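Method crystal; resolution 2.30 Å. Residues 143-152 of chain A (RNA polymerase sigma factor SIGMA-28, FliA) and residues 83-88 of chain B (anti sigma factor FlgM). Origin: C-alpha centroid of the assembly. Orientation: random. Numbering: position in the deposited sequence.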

# COMPACT_ATOMS: atom_id res chain seq x y z
N TYR A 143 -11.41 -0.54 -2.46
CA TYR A 143 -11.60 0.70 -1.74
C TYR A 143 -10.28 1.42 -1.54
O TYR A 143 -10.24 2.64 -1.40
CB TYR A 143 -12.31 0.46 -0.41
CG TYR A 143 -13.76 0.05 -0.59
CD1 TYR A 143 -14.72 0.96 -1.03
CD2 TYR A 143 -14.16 -1.27 -0.35
CE1 TYR A 143 -16.05 0.57 -1.24
CE2 TYR A 143 -15.48 -1.67 -0.55
CZ TYR A 143 -16.42 -0.75 -0.99
OH TYR A 143 -17.73 -1.14 -1.18
N ILE A 144 -9.19 0.67 -1.53
CA ILE A 144 -7.87 1.26 -1.39
C ILE A 144 -7.56 1.97 -2.70
O ILE A 144 -7.08 3.10 -2.70
CB ILE A 144 -6.80 0.20 -1.06
CG1 ILE A 144 -6.87 -0.11 0.43
CG2 ILE A 144 -5.39 0.68 -1.44
CD1 ILE A 144 -6.11 -1.33 0.82
N LEU A 145 -7.87 1.32 -3.81
CA LEU A 145 -7.63 1.89 -5.13
C LEU A 145 -8.40 3.19 -5.31
O LEU A 145 -7.83 4.21 -5.71
CB LEU A 145 -8.03 0.90 -6.22
CG LEU A 145 -7.03 -0.22 -6.48
CD1 LEU A 145 -7.64 -1.23 -7.40
CD2 LEU A 145 -5.73 0.35 -7.06
N SER A 146 -9.69 3.14 -5.04
CA SER A 146 -10.54 4.32 -5.15
C SER A 146 -10.00 5.47 -4.30
O SER A 146 -9.98 6.61 -4.74
CB SER A 146 -11.98 3.99 -4.75
OG SER A 146 -12.55 3.12 -5.70
N LEU A 147 -9.56 5.17 -3.08
CA LEU A 147 -9.02 6.21 -2.23
C LEU A 147 -7.68 6.72 -2.77
O LEU A 147 -7.36 7.89 -2.61
CB LEU A 147 -8.87 5.72 -0.80
CG LEU A 147 -8.42 6.79 0.19
CD1 LEU A 147 -9.31 8.03 0.05
CD2 LEU A 147 -8.46 6.23 1.61
N GLU A 148 -6.93 5.84 -3.43
CA GLU A 148 -5.63 6.21 -4.00
C GLU A 148 -5.83 7.22 -5.13
O GLU A 148 -5.04 8.14 -5.29
CB GLU A 148 -4.90 4.96 -4.52
CG GLU A 148 -3.42 5.19 -4.90
CD GLU A 148 -3.21 5.65 -6.34
OE1 GLU A 148 -4.06 5.35 -7.21
OE2 GLU A 148 -2.18 6.28 -6.62
N GLU A 149 -6.90 7.04 -5.91
CA GLU A 149 -7.22 7.96 -7.01
C GLU A 149 -7.34 9.39 -6.49
O GLU A 149 -6.90 10.32 -7.15
CB GLU A 149 -8.54 7.56 -7.67
CG GLU A 149 -8.39 6.55 -8.79
CD GLU A 149 -9.73 6.17 -9.41
OE1 GLU A 149 -10.72 6.89 -9.17
OE2 GLU A 149 -9.78 5.16 -10.14
N VAL A 150 -7.92 9.53 -5.30
CA VAL A 150 -8.09 10.84 -4.68
C VAL A 150 -6.74 11.41 -4.28
O VAL A 150 -6.39 12.54 -4.66
CB VAL A 150 -9.02 10.75 -3.45
CG1 VAL A 150 -9.12 12.10 -2.75
CG2 VAL A 150 -10.41 10.26 -3.89
N PHE A 151 -5.96 10.62 -3.55
CA PHE A 151 -4.63 11.05 -3.13
C PHE A 151 -3.71 11.35 -4.31
O PHE A 151 -2.81 12.17 -4.18
CB PHE A 151 -3.99 10.00 -2.23
CG PHE A 151 -4.38 10.11 -0.81
CD1 PHE A 151 -3.68 10.95 0.05
CD2 PHE A 151 -5.46 9.40 -0.32
CE1 PHE A 151 -4.04 11.06 1.38
CE2 PHE A 151 -5.83 9.50 1.01
CZ PHE A 151 -5.12 10.34 1.86
N ARG A 152 -3.91 10.65 -5.42
CA ARG A 152 -3.09 10.89 -6.61
C ARG A 152 -3.46 12.24 -7.24
O ARG A 152 -2.60 12.93 -7.79
CB ARG A 152 -3.24 9.78 -7.65
CG ARG A 152 -2.22 9.92 -8.77
CD ARG A 152 -2.34 8.85 -9.83
NE ARG A 152 -2.08 7.52 -9.30
CZ ARG A 152 -1.59 6.51 -10.01
NH1 ARG A 152 -1.28 6.68 -11.29
NH2 ARG A 152 -1.49 5.32 -9.44
N LEU B 83 -2.53 7.21 7.02
CA LEU B 83 -3.05 7.30 5.66
C LEU B 83 -2.13 8.06 4.72
O LEU B 83 -1.85 7.61 3.61
CB LEU B 83 -4.45 7.92 5.67
CG LEU B 83 -5.48 7.17 6.52
CD1 LEU B 83 -6.69 8.06 6.79
CD2 LEU B 83 -5.88 5.87 5.83
N ILE B 84 -1.63 9.20 5.18
CA ILE B 84 -0.75 10.00 4.35
C ILE B 84 0.55 9.28 4.02
O ILE B 84 0.98 9.29 2.87
CB ILE B 84 -0.49 11.39 4.97
CG1 ILE B 84 -1.78 12.20 4.96
CG2 ILE B 84 0.61 12.14 4.18
CD1 ILE B 84 -1.65 13.58 5.55
N GLU B 85 1.17 8.66 5.01
CA GLU B 85 2.41 7.92 4.80
C GLU B 85 2.20 6.75 3.85
O GLU B 85 3.06 6.44 3.03
CB GLU B 85 2.96 7.40 6.14
CG GLU B 85 4.46 7.59 6.33
CD GLU B 85 4.83 7.91 7.77
OE1 GLU B 85 4.34 7.21 8.69
OE2 GLU B 85 5.60 8.87 7.98
N PHE B 86 1.04 6.10 3.94
CA PHE B 86 0.74 4.98 3.07
C PHE B 86 0.47 5.38 1.63
O PHE B 86 0.99 4.75 0.70
CB PHE B 86 -0.45 4.19 3.61
CG PHE B 86 -0.85 3.03 2.74
CD1 PHE B 86 -0.15 1.83 2.79
CD2 PHE B 86 -1.92 3.15 1.86
CE1 PHE B 86 -0.50 0.76 1.96
CE2 PHE B 86 -2.27 2.08 1.02
CZ PHE B 86 -1.56 0.88 1.07
N PHE B 87 -0.34 6.41 1.43
CA PHE B 87 -0.70 6.83 0.08
C PHE B 87 0.29 7.73 -0.69
O PHE B 87 0.48 7.54 -1.89
CB PHE B 87 -2.11 7.43 0.06
CG PHE B 87 -3.19 6.42 0.32
CD1 PHE B 87 -3.63 5.58 -0.69
CD2 PHE B 87 -3.80 6.34 1.57
CE1 PHE B 87 -4.66 4.67 -0.47
CE2 PHE B 87 -4.84 5.42 1.81
CZ PHE B 87 -5.27 4.59 0.78
N THR B 88 0.94 8.66 0.00
CA THR B 88 1.89 9.58 -0.64
C THR B 88 3.36 9.14 -0.59
O THR B 88 4.14 9.63 -1.43
CB THR B 88 1.79 10.99 -0.02
OG1 THR B 88 2.36 11.00 1.30
CG2 THR B 88 0.34 11.45 0.03
OXT THR B 88 3.73 8.36 0.32
O HOH W 1 0.26 7.05 -5.18

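How do the two backbones meet? Helix 143-152 of FliA and helix 83-87 of FlgM cross almost at right angles, at 88°, with their axes 10.9 Å apart at closest approach. That spacing leaves room for side chains between them, and no direct hydrogen bond joins the stretches; the contact is mainly apolar.

What do the residues ahead of Phe87(B) contribute? Leu83(B) points toward chain A but stays beyond close contact. Ile84(B) places CG1 4.4 Å from CE1 of Phe151(A), at the edge of that ring. Phe86(B) leaves its backbone sideways, yet its t chi1 (178°) brings the ring end nearer, so that CE2 lies 4.2 Å from CG2 of Ile144(A), which meets the ring edge.

Why is Phe87(B) the centre of the contact? Its side chain is a knob set among Ile144(A), Leu147(A), Glu148(A) and Phe151(A), residues that line one side of the FliA helix. The rings of Phe87(B) and Phe151(A) form an offset stack, nearly parallel at 6° with centroids 4.8 Å apart. The offset lets CB of Phe87(B) sit over the face of the Phe151(A) ring, 3.9 Å from its centroid, in a CH-pi contact. Farther out, CZ of Phe87(B) packs 3.7 Å from CD2 of Leu147(A), and CE1 reaches 3.6 Å from the backbone O of Ile144(A), which lies at the ring edge. Nearby, a water donates to OE2 of Glu148(A) at 2.9 Å and, weakly, to O of Phe87(B) at 3.3 Å. The same OE2 forms a salt bridge with NE of Arg152(A) at 3.0 Å, pairing the charge of the Glu148(A) side chain within chain A.

How does the chain end fit against FliA? Thr88(B) carries the C-terminal carboxylate, and its OG1 donates to O of Ile84(B) at 2.7 Å, while CG2 rests 4.1 Å from CD1 of Phe151(A).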